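Local coordinates for protein probable 2-oxoglutarate-dependent dioxygenase At5g05600 (Arabidopsis thaliana, PDB 6LSV) that oxidises the plant hormone jasmonate to 12-hydroxyjasmonate, using iron, molecular oxygen and 2-oxoglutarate, and so acts in jasmonate-mediated defence signalling, at residues 125-130 with 336-341; 207-212 with 293-298; 275-280 with 322-327. All blocks are in the same frame, centred on the assembly; numbering follows the deposited sequence.

Contact 1: residues 125-130 with 336-341; sequences LGVEKG and IRTQGP. With JAA ({(1R,2R)-3-oxo-2-[(2Z)-pent-2-en-1-yl]cyclopentyl}acetic acid), chain D.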
loop_
_atom_site.group_PDB
_atom_site.type_symbol
_atom_site.label_atom_id
_atom_site.label_comp_id
_atom_site.label_asym_id
_atom_site.label_seq_id
_atom_site.Cartn_x
_atom_site.Cartn_y
_atom_site.Cartn_z
ATOM N N LEU A 125 2.550 -0.707 -13.182
ATOM C CA LEU A 125 2.680 0.608 -12.570
ATOM C C LEU A 125 3.923 1.261 -13.152
ATOM O O LEU A 125 5.027 0.722 -13.026
ATOM C CB LEU A 125 2.767 0.489 -11.045
ATOM C CG LEU A 125 2.919 1.729 -10.163
ATOM C CD1 LEU A 125 1.841 2.755 -10.467
ATOM C CD2 LEU A 125 2.863 1.317 -8.697
ATOM N N GLY A 126 3.742 2.400 -13.808
ATOM C CA GLY A 126 4.804 3.028 -14.563
ATOM C C GLY A 126 4.607 2.867 -16.061
ATOM O O GLY A 126 3.804 2.063 -16.541
ATOM N N VAL A 127 5.370 3.656 -16.816
ATOM C CA VAL A 127 5.120 3.775 -18.248
ATOM C C VAL A 127 6.398 3.603 -19.063
ATOM O O VAL A 127 6.461 4.047 -20.214
ATOM C CB VAL A 127 4.443 5.123 -18.566
ATOM C CG1 VAL A 127 3.062 5.179 -17.938
ATOM C CG2 VAL A 127 5.297 6.283 -18.074
ATOM N N GLU A 128 7.418 2.967 -18.481
ATOM C CA GLU A 128 8.630 2.644 -19.225
ATOM C C GLU A 128 8.372 1.437 -20.126
ATOM O O GLU A 128 7.812 0.427 -19.678
ATOM C CB GLU A 128 9.791 2.369 -18.269
ATOM C CG GLU A 128 11.190 2.730 -18.816
ATOM C CD GLU A 128 11.275 4.136 -19.426
ATOM O OE1 GLU A 128 10.939 4.324 -20.620
ATOM O OE2 GLU A 128 11.677 5.064 -18.691
ATOM N N LYS A 129 8.770 1.543 -21.403
ATOM C CA LYS A 129 8.355 0.534 -22.377
ATOM C C LYS A 129 9.083 -0.794 -22.205
ATOM O O LYS A 129 8.497 -1.853 -22.453
ATOM C CB LYS A 129 8.558 1.036 -23.800
ATOM C CG LYS A 129 7.828 0.161 -24.818
ATOM C CD LYS A 129 8.382 0.267 -26.221
ATOM C CE LYS A 129 8.604 -1.107 -26.845
ATOM N NZ LYS A 129 9.753 -1.098 -27.795
ATOM N N GLY A 130 10.349 -0.779 -21.824
ATOM C CA GLY A 130 10.974 -2.075 -21.676
ATOM C C GLY A 130 10.978 -2.629 -20.273
ATOM O O GLY A 130 11.535 -3.708 -20.050
ATOM N N ILE A 336 6.115 7.443 -8.627
ATOM C CA ILE A 336 5.786 6.029 -8.779
ATOM C C ILE A 336 4.804 5.820 -9.927
ATOM O O ILE A 336 4.749 4.732 -10.515
ATOM C CB ILE A 336 5.246 5.447 -7.459
ATOM C CG1 ILE A 336 5.594 3.959 -7.357
ATOM C CG2 ILE A 336 3.738 5.662 -7.342
ATOM C CD1 ILE A 336 5.094 3.294 -6.088
ATOM N N ARG A 337 4.022 6.844 -10.278
ATOM C CA ARG A 337 3.112 6.694 -11.407
ATOM C C ARG A 337 3.867 6.638 -12.727
ATOM O O ARG A 337 3.418 5.975 -13.669
ATOM C CB ARG A 337 2.092 7.832 -11.420
ATOM C CG ARG A 337 0.885 7.572 -10.543
ATOM C CD ARG A 337 0.161 8.856 -10.199
ATOM N NE ARG A 337 -0.985 8.610 -9.333
ATOM C CZ ARG A 337 -2.248 8.846 -9.676
ATOM N NH1 ARG A 337 -2.536 9.341 -10.873
ATOM N NH2 ARG A 337 -3.224 8.592 -8.815
ATOM N N THR A 338 5.015 7.309 -12.810
ATOM C CA THR A 338 5.814 7.313 -14.028
ATOM C C THR A 338 6.863 6.208 -14.053
ATOM O O THR A 338 7.131 5.646 -15.121
ATOM C CB THR A 338 6.502 8.672 -14.200
ATOM O OG1 THR A 338 5.599 9.719 -13.819
ATOM C CG2 THR A 338 6.935 8.881 -15.646
ATOM N N GLN A 339 7.456 5.876 -12.901
ATOM C CA GLN A 339 8.540 4.905 -12.838
ATOM C C GLN A 339 8.143 3.552 -12.266
ATOM O O GLN A 339 8.893 2.587 -12.440
ATOM C CB GLN A 339 9.697 5.451 -11.987
ATOM C CG GLN A 339 10.367 6.683 -12.539
ATOM C CD GLN A 339 11.607 7.057 -11.748
ATOM O OE1 GLN A 339 11.693 6.793 -10.548
ATOM N NE2 GLN A 339 12.577 7.671 -12.418
ATOM N N GLY A 340 7.008 3.458 -11.578
ATOM C CA GLY A 340 6.674 2.258 -10.849
ATOM C C GLY A 340 7.570 2.070 -9.642
ATOM O O GLY A 340 8.328 2.969 -9.256
ATOM N N PRO A 341 7.500 0.889 -9.019
ATOM C CA PRO A 341 8.299 0.631 -7.812
ATOM C C PRO A 341 9.791 0.849 -8.007
ATOM O O PRO A 341 10.412 0.237 -8.879
ATOM C CB PRO A 341 7.995 -0.841 -7.503
ATOM C CG PRO A 341 6.642 -1.063 -8.078
ATOM C CD PRO A 341 6.591 -0.228 -9.328
HETATM O O01 JAA D . -1.535 1.670 -7.834
HETATM O O02 JAA D . -1.770 7.344 -4.962
HETATM O O03 JAA D . -0.877 7.993 -6.835
HETATM C C04 JAA D . -1.206 4.773 -6.536
HETATM C C05 JAA D . -0.472 3.351 -6.827
HETATM C C06 JAA D . -1.784 5.177 -7.918
HETATM C C07 JAA D . -1.766 4.034 -8.693
HETATM C C08 JAA D . -1.248 2.816 -7.724
HETATM C C09 JAA D . -0.408 2.445 -5.520
HETATM C C10 JAA D . -0.293 5.767 -6.071
HETATM C C11 JAA D . 0.856 2.761 -4.720
HETATM C C12 JAA D . -1.021 7.110 -5.949
HETATM C C13 JAA D . 1.657 1.810 -4.280
HETATM C C14 JAA D . 1.363 0.336 -4.553
HETATM C C15 JAA D . 2.596 -0.325 -5.169
#
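Leu125 and Gly126 lie against the end of helix 334-339, and here the contact is tight. With no side chain on Gly126 or Gly340, their CA atoms approach to 4.2 Å. Gly340 leaves the helix with positive phi, its N still bonded to Ile336 O. A CA-H...O contact follows the same seam, Gly126 CA lying 3.4 Å from Arg337 O with an angle of 146° at the hydrogen. Leu125 CG is anti to its backbone N (chi1 180°), and the two methyls beyond divide the work: CD1 rests on Ile336 O at 3.5 Å, while CD2 meets Ile336 CD1 at 4.0 Å and also touches Pro341 CD.

Toward solvent the packing thins. Val127 N bonds Thr338 O at 3.2 Å, reaching it from above the carbonyl plane, and the CG2 methyls of Val127 and Thr338 touch. Thr338 OG1 turns back to Leu334 O, and Glu128 is exposed. Tyr118 OH joins the segments by bonding both Gly126 N and Arg337 O.

Arg337 holds jasmonic acid by its carboxylate: NE donates to JAA O03 at 2.6 Å (N-H...O 162°), with a weaker bond from NH2, while Leu125 CD2 lies 3.9 Å from JAA C15 at the tail end. This chemistry is consistent with a pocket that presents a probably cationic group to the acid and aliphatic carbon to the pentenyl chain.

Contact 2: residues 207-212 with 293-298; sequences LRVNYY and ERVSLA. With AKG (2-oxoglutaric acid), chain C; JAA ({(1R,2R)-3-oxo-2-[(2Z)-pent-2-en-1-yl]cyclopentyl}acetic acid), chain D.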
loop_
_atom_site.group_PDB
_atom_site.type_symbol
_atom_site.label_atom_id
_atom_site.label_comp_id
_atom_site.label_asym_id
_atom_site.label_seq_id
_atom_site.Cartn_x
_atom_site.Cartn_y
_atom_site.Cartn_z
ATOM N N LEU A 207 -7.955 2.938 -2.476
ATOM C CA LEU A 207 -7.892 1.507 -2.237
ATOM C C LEU A 207 -7.256 0.843 -3.445
ATOM O O LEU A 207 -7.645 1.117 -4.585
ATOM C CB LEU A 207 -9.291 0.935 -1.984
ATOM C CG LEU A 207 -9.362 -0.574 -1.758
ATOM C CD1 LEU A 207 -8.693 -0.941 -0.441
ATOM C CD2 LEU A 207 -10.806 -1.068 -1.797
ATOM N N ARG A 208 -6.267 -0.007 -3.197
ATOM C CA ARG A 208 -5.679 -0.842 -4.234
ATOM C C ARG A 208 -5.693 -2.280 -3.744
ATOM O O ARG A 208 -5.141 -2.580 -2.680
ATOM C CB ARG A 208 -4.251 -0.412 -4.585
ATOM C CG ARG A 208 -3.448 -1.545 -5.208
ATOM C CD ARG A 208 -2.298 -1.066 -6.064
ATOM N NE ARG A 208 -1.437 -2.183 -6.448
ATOM C CZ ARG A 208 -0.606 -2.168 -7.484
ATOM N NH1 ARG A 208 -0.519 -1.090 -8.251
ATOM N NH2 ARG A 208 0.139 -3.232 -7.755
ATOM N N VAL A 209 -6.330 -3.158 -4.512
ATOM C CA VAL A 209 -6.411 -4.579 -4.200
ATOM C C VAL A 209 -5.497 -5.320 -5.163
ATOM O O VAL A 209 -5.559 -5.096 -6.377
ATOM C CB VAL A 209 -7.856 -5.098 -4.297
ATOM C CG1 VAL A 209 -7.936 -6.527 -3.789
ATOM C CG2 VAL A 209 -8.795 -4.188 -3.515
ATOM N N ASN A 210 -4.655 -6.196 -4.625
ATOM C CA ASN A 210 -3.611 -6.863 -5.393
ATOM C C ASN A 210 -3.920 -8.348 -5.524
ATOM O O ASN A 210 -4.254 -9.010 -4.535
ATOM C CB ASN A 210 -2.245 -6.668 -4.733
ATOM C CG ASN A 210 -1.859 -5.210 -4.613
ATOM O OD1 ASN A 210 -1.900 -4.461 -5.589
ATOM N ND2 ASN A 210 -1.483 -4.795 -3.407
ATOM N N TYR A 211 -3.799 -8.866 -6.744
ATOM C CA TYR A 211 -4.037 -10.273 -7.041
ATOM C C TYR A 211 -2.735 -10.886 -7.528
ATOM O O TYR A 211 -2.184 -10.448 -8.543
ATOM C CB TYR A 211 -5.137 -10.434 -8.092
ATOM C CG TYR A 211 -5.491 -11.875 -8.387
ATOM C CD1 TYR A 211 -5.610 -12.804 -7.361
ATOM C CD2 TYR A 211 -5.700 -12.310 -9.692
ATOM C CE1 TYR A 211 -5.931 -14.122 -7.622
ATOM C CE2 TYR A 211 -6.022 -13.630 -9.963
ATOM C CZ TYR A 211 -6.136 -14.529 -8.923
ATOM O OH TYR A 211 -6.456 -15.843 -9.176
ATOM N N TYR A 212 -2.246 -11.896 -6.806
ATOM C CA TYR A 212 -1.001 -12.584 -7.137
ATOM C C TYR A 212 -1.316 -14.015 -7.549
ATOM O O TYR A 212 -1.379 -14.912 -6.696
ATOM C CB TYR A 212 -0.037 -12.560 -5.947
ATOM C CG TYR A 212 0.138 -11.187 -5.339
ATOM C CD1 TYR A 212 1.035 -10.275 -5.881
ATOM C CD2 TYR A 212 -0.605 -10.797 -4.230
ATOM C CE1 TYR A 212 1.194 -9.015 -5.335
ATOM C CE2 TYR A 212 -0.453 -9.539 -3.677
ATOM C CZ TYR A 212 0.448 -8.654 -4.234
ATOM O OH TYR A 212 0.605 -7.401 -3.688
ATOM N N GLU A 293 -2.462 -18.796 -4.866
ATOM C CA GLU A 293 -2.570 -17.383 -5.164
ATOM C C GLU A 293 -2.579 -16.590 -3.863
ATOM O O GLU A 293 -2.476 -17.147 -2.768
ATOM C CB GLU A 293 -3.837 -17.124 -5.981
ATOM C CG GLU A 293 -5.047 -17.879 -5.438
ATOM C CD GLU A 293 -6.366 -17.288 -5.892
ATOM O OE1 GLU A 293 -6.716 -17.462 -7.078
ATOM O OE2 GLU A 293 -7.056 -16.655 -5.061
ATOM N N ARG A 294 -2.711 -15.273 -3.990
ATOM C CA ARG A 294 -2.842 -14.383 -2.849
ATOM C C ARG A 294 -3.771 -13.243 -3.228
ATOM O O ARG A 294 -3.884 -12.881 -4.401
ATOM C CB ARG A 294 -1.485 -13.818 -2.387
ATOM C CG ARG A 294 -0.644 -14.775 -1.552
ATOM C CD ARG A 294 0.609 -14.106 -0.971
ATOM N NE ARG A 294 0.339 -13.328 0.237
ATOM C CZ ARG A 294 0.304 -11.998 0.287
ATOM N NH1 ARG A 294 0.526 -11.279 -0.807
ATOM N NH2 ARG A 294 0.046 -11.384 1.435
ATOM N N VAL A 295 -4.439 -12.684 -2.223
ATOM C CA VAL A 295 -5.256 -11.488 -2.389
ATOM C C VAL A 295 -5.005 -10.594 -1.185
ATOM O O VAL A 295 -5.223 -11.013 -0.042
ATOM C CB VAL A 295 -6.757 -11.810 -2.513
ATOM C CG1 VAL A 295 -7.586 -10.576 -2.193
ATOM C CG2 VAL A 295 -7.078 -12.327 -3.908
ATOM N N SER A 296 -4.545 -9.370 -1.432
ATOM C CA SER A 296 -4.269 -8.423 -0.364
ATOM C C SER A 296 -4.913 -7.083 -0.681
ATOM O O SER A 296 -5.038 -6.692 -1.844
ATOM C CB SER A 296 -2.765 -8.250 -0.142
ATOM O OG SER A 296 -2.114 -9.508 -0.132
ATOM N N LEU A 297 -5.316 -6.382 0.375
ATOM C CA LEU A 297 -6.044 -5.125 0.266
ATOM C C LEU A 297 -5.204 -4.017 0.886
ATOM O O LEU A 297 -4.863 -4.080 2.073
ATOM C CB LEU A 297 -7.409 -5.220 0.953
ATOM C CG LEU A 297 -8.554 -5.936 0.225
ATOM C CD1 LEU A 297 -8.317 -7.435 0.100
ATOM C CD2 LEU A 297 -9.869 -5.667 0.934
ATOM N N ALA A 298 -4.875 -3.008 0.085
ATOM C CA ALA A 298 -4.046 -1.888 0.514
ATOM C C ALA A 298 -4.908 -0.634 0.552
ATOM O O ALA A 298 -5.297 -0.106 -0.495
ATOM C CB ALA A 298 -2.849 -1.706 -0.416
HETATM C C1 AKG C . 0.793 -2.976 -1.432
HETATM O O1 AKG C . 0.836 -2.012 -0.628
HETATM O O2 AKG C . 0.241 -2.816 -2.556
HETATM C C2 AKG C . 1.431 -4.313 -1.042
HETATM O O5 AKG C . 2.597 -4.347 -0.831
HETATM C C3 AKG C . 0.611 -5.605 -0.916
HETATM C C4 AKG C . 1.161 -6.439 0.245
HETATM C C5 AKG C . 0.695 -7.893 0.148
HETATM O O3 AKG C . 0.551 -8.595 1.183
HETATM O O4 AKG C . 0.458 -8.390 -0.981
HETATM O O01 JAA D . -1.535 1.670 -7.834
HETATM O O02 JAA D . -1.770 7.344 -4.962
HETATM O O03 JAA D . -0.877 7.993 -6.835
HETATM C C04 JAA D . -1.206 4.773 -6.536
HETATM C C05 JAA D . -0.472 3.351 -6.827
HETATM C C06 JAA D . -1.784 5.177 -7.918
HETATM C C07 JAA D . -1.766 4.034 -8.693
HETATM C C08 JAA D . -1.248 2.816 -7.724
HETATM C C09 JAA D . -0.408 2.445 -5.520
HETATM C C10 JAA D . -0.293 5.767 -6.071
HETATM C C11 JAA D . 0.856 2.761 -4.720
HETATM C C12 JAA D . -1.021 7.110 -5.949
HETATM C C13 JAA D . 1.657 1.810 -4.280
HETATM C C14 JAA D . 1.363 0.336 -4.553
HETATM C C15 JAA D . 2.596 -0.325 -5.169
#
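Arg208, Asn210 and Tyr212 pair with Ala298, Ser296 and Arg294 as the hydrogen-bonded pairs of an antiparallel ladder, the strand axes 4.8 Å apart at 165°. Each pair carries two backbone bonds; Asn210 N to Ser296 O, at 2.9 Å, is nearly straight.

Polar side chains of these pairs gather on one face of the sheet and bind the ligands. In Arg294 a bend at chi3 (81°) sets NE off the line of the chain. The 2-oxoglutarate C5 carboxylate lies at its guanidinium edge, in plane, with NH1 to AKG O4 at 2.9 Å and NH2 to AKG O3 at 2.8 Å. Tyr212 OH adds a weak bond to O4, and Ser296 OG lies close to both oxygens. This is the family's RXS motif, here Arg294-Val295-Ser296. At the other carboxylate, Asn210 ND2 donates to AKG O2 at 2.8 Å. Asn210 OD1 faces Arg208 NE, modelled so close that the exact length is doubtful; the pairing links two ligand-binding residues and probably helps to orient the arginine, whose NH1 reaches the ketone JAA O01 at 3.0 Å.

On the opposite face, Val209 and Leu297 lie side by side, CG1 to CD1 4.0 Å, and Tyr211 CD1 rests on Val295 CG2. Tyr211 OH donates to Glu293 OE1 at 2.7 Å from above the carboxylate plane; His102 also bonds OE1, and Arg98 forms a salt bridge with OE2.

Both strands belong to the double-stranded beta-helix core: helix 87-102 covers the Val209-Leu297 face, strand 137-144 continues the sheet beyond 204-212, and strand 233-237 flanks 294-302.

Contact 3: residues 275-280 with 322-327; sequences SNSTYK and PLYPPM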
loop_
_atom_site.group_PDB
_atom_site.type_symbol
_atom_site.label_atom_id
_atom_site.label_comp_id
_atom_site.label_asym_id
_atom_site.label_seq_id
_atom_site.Cartn_x
_atom_site.Cartn_y
_atom_site.Cartn_z
ATOM N N SER A 275 7.428 13.755 9.763
ATOM C CA SER A 275 8.178 13.493 10.982
ATOM C C SER A 275 9.649 13.876 10.865
ATOM O O SER A 275 10.430 13.516 11.751
ATOM C CB SER A 275 8.053 12.016 11.371
ATOM O OG SER A 275 8.733 11.175 10.455
ATOM N N ASN A 276 10.032 14.593 9.804
ATOM C CA ASN A 276 11.432 14.929 9.527
ATOM C C ASN A 276 12.330 13.703 9.669
ATOM O O ASN A 276 13.417 13.767 10.249
ATOM C CB ASN A 276 11.923 16.070 10.425
ATOM C CG ASN A 276 13.112 16.818 9.827
ATOM O OD1 ASN A 276 13.304 16.835 8.611
ATOM N ND2 ASN A 276 13.915 17.437 10.684
ATOM N N SER A 277 11.848 12.571 9.151
ATOM C CA SER A 277 12.512 11.268 9.150
ATOM C C SER A 277 12.593 10.620 10.528
ATOM O O SER A 277 13.326 9.638 10.692
ATOM C CB SER A 277 13.921 11.334 8.548
ATOM O OG SER A 277 13.904 11.022 7.164
ATOM N N THR A 278 11.866 11.125 11.527
ATOM C CA THR A 278 11.795 10.405 12.795
ATOM C C THR A 278 11.046 9.089 12.626
ATOM O O THR A 278 11.467 8.048 13.145
ATOM C CB THR A 278 11.132 11.264 13.872
ATOM O OG1 THR A 278 11.792 12.535 13.947
ATOM C CG2 THR A 278 11.219 10.570 15.224
ATOM N N TYR A 279 9.927 9.121 11.908
ATOM C CA TYR A 279 9.277 7.909 11.439
ATOM C C TYR A 279 9.833 7.553 10.068
ATOM O O TYR A 279 10.063 8.432 9.232
ATOM C CB TYR A 279 7.761 8.094 11.354
ATOM C CG TYR A 279 7.076 8.320 12.682
ATOM C CD1 TYR A 279 7.654 7.899 13.869
ATOM C CD2 TYR A 279 5.843 8.956 12.743
ATOM C CE1 TYR A 279 7.024 8.105 15.081
ATOM C CE2 TYR A 279 5.206 9.164 13.949
ATOM C CZ TYR A 279 5.801 8.737 15.114
ATOM O OH TYR A 279 5.170 8.949 16.317
ATOM N N LYS A 280 10.061 6.265 9.844
ATOM C CA LYS A 280 10.561 5.776 8.568
ATOM C C LYS A 280 9.458 5.027 7.841
ATOM O O LYS A 280 8.685 4.293 8.461
ATOM C CB LYS A 280 11.772 4.863 8.765
ATOM C CG LYS A 280 12.966 5.565 9.391
ATOM C CD LYS A 280 13.449 6.714 8.515
ATOM C CE LYS A 280 14.717 7.327 9.079
ATOM N NZ LYS A 280 15.545 6.314 9.790
ATOM N N PRO A 322 15.201 20.857 8.707
ATOM C CA PRO A 322 14.253 20.110 7.868
ATOM C C PRO A 322 14.977 19.414 6.725
ATOM O O PRO A 322 15.749 20.035 5.990
ATOM C CB PRO A 322 13.297 21.196 7.365
ATOM C CG PRO A 322 14.120 22.451 7.395
ATOM C CD PRO A 322 14.987 22.313 8.614
ATOM N N LEU A 323 14.719 18.114 6.580
ATOM C CA LEU A 323 15.466 17.276 5.652
ATOM C C LEU A 323 14.856 17.203 4.256
ATOM O O LEU A 323 15.486 16.634 3.358
ATOM C CB LEU A 323 15.598 15.860 6.217
ATOM C CG LEU A 323 16.528 15.697 7.420
ATOM C CD1 LEU A 323 16.119 14.494 8.260
ATOM C CD2 LEU A 323 17.973 15.569 6.967
ATOM N N TYR A 324 13.660 17.759 4.044
ATOM C CA TYR A 324 13.001 17.693 2.743
ATOM C C TYR A 324 12.369 19.035 2.396
ATOM O O TYR A 324 11.791 19.695 3.271
ATOM C CB TYR A 324 11.911 16.610 2.702
ATOM C CG TYR A 324 12.315 15.254 3.244
ATOM C CD1 TYR A 324 12.220 14.972 4.601
ATOM C CD2 TYR A 324 12.766 14.250 2.397
ATOM C CE1 TYR A 324 12.578 13.732 5.103
ATOM C CE2 TYR A 324 13.123 13.005 2.890
ATOM C CZ TYR A 324 13.029 12.754 4.244
ATOM O OH TYR A 324 13.383 11.521 4.743
ATOM N N PRO A 325 12.453 19.455 1.137
ATOM C CA PRO A 325 11.751 20.665 0.704
ATOM C C PRO A 325 10.260 20.410 0.585
ATOM O O PRO A 325 9.820 19.251 0.569
ATOM C CB PRO A 325 12.376 20.958 -0.668
ATOM C CG PRO A 325 12.839 19.626 -1.149
ATOM C CD PRO A 325 13.317 18.910 0.077
ATOM N N PRO A 326 9.445 21.463 0.501
ATOM C CA PRO A 326 7.997 21.258 0.373
ATOM C C PRO A 326 7.619 20.726 -1.002
ATOM O O PRO A 326 8.194 21.115 -2.022
ATOM C CB PRO A 326 7.420 22.660 0.604
ATOM C CG PRO A 326 8.546 23.590 0.255
ATOM C CD PRO A 326 9.786 22.882 0.702
ATOM N N MET A 327 6.633 19.829 -1.018
ATOM C CA MET A 327 6.115 19.270 -2.261
ATOM C C MET A 327 4.736 18.691 -1.994
ATOM O O MET A 327 4.556 17.940 -1.030
ATOM C CB MET A 327 7.053 18.190 -2.823
ATOM C CG MET A 327 6.575 17.566 -4.129
ATOM S SD MET A 327 7.649 16.242 -4.736
ATOM C CE MET A 327 8.776 17.150 -5.788
#
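Asn276 and Ser277 each reach across to the chain at Leu323 and Tyr324 with one hydrogen bond. Asn276 OD1 accepts from Leu323 N at 2.8 Å (N-H...O 154°), the donor lying in the amide plane on a lone pair. Tyr324 OH donates to Ser277 OG at 2.5 Å, the serine oxygen lying at the ring edge, in its plane. Beside these two bonds the Leu323 side chain crosses that of Asn276 at about a right angle; its CD1 packs 3.9 Å from Ser277 CB, with Asn276 O as a further neighbour.

The asparagine is placed by the way a helix stops. Asn276, with positive phi, is the C-prime residue of a Schellman motif closing helix 269-274: Ser277 N bonds Gln272 O, and Asn276 N bonds Ile273 O. The same residues form a type I' turn from Ser275 to Thr278, with Asn276 and Ser277 at its two central positions. Asn276 CG stands anti to its backbone N (chi1 -157°), carried toward the 322-327 chain. Besides the OD1 bond, ND2 of the same amide bonds Pro321 O.

Behind this shell, Ser275 O takes two bonds from Thr278, one from N at 2.8 Å and one from OG1 at 2.8 Å. Ser275 OG accepts from Tyr279 N. Gln272 NE2 bonds Tyr324 OH, tying the phenol back to the helix, while Tyr324 packs on Ile273, and Leu323 meets Ser352 near the C-terminus through backbone bonding.

How the contacts relate
Contacts 1 and 2 face the same substrate. Their centres are 19 Å apart, yet they touch where Leu125 CD2 packs 4.2 Å from Arg208 NH1. Both reach jasmonic acid, contact 1 at its carboxylate and tail, contact 2 at its ketone; Arg333 also bonds the ligand. Of the three, contact 2 alone holds 2-oxoglutarate. The side chain of Ala298 in contact 2 is about 6 Å from the bound iron ion. The side chain of Ile336 in contact 1 is about 7 Å from the bound iron ion. Contact 3 stands apart from the annotated sites, centres 25 Å from contact 1 and 29 Å from contact 2. Along the chain both others nest inside the loop closed by contact 1, while contacts 2 and 3 interleave.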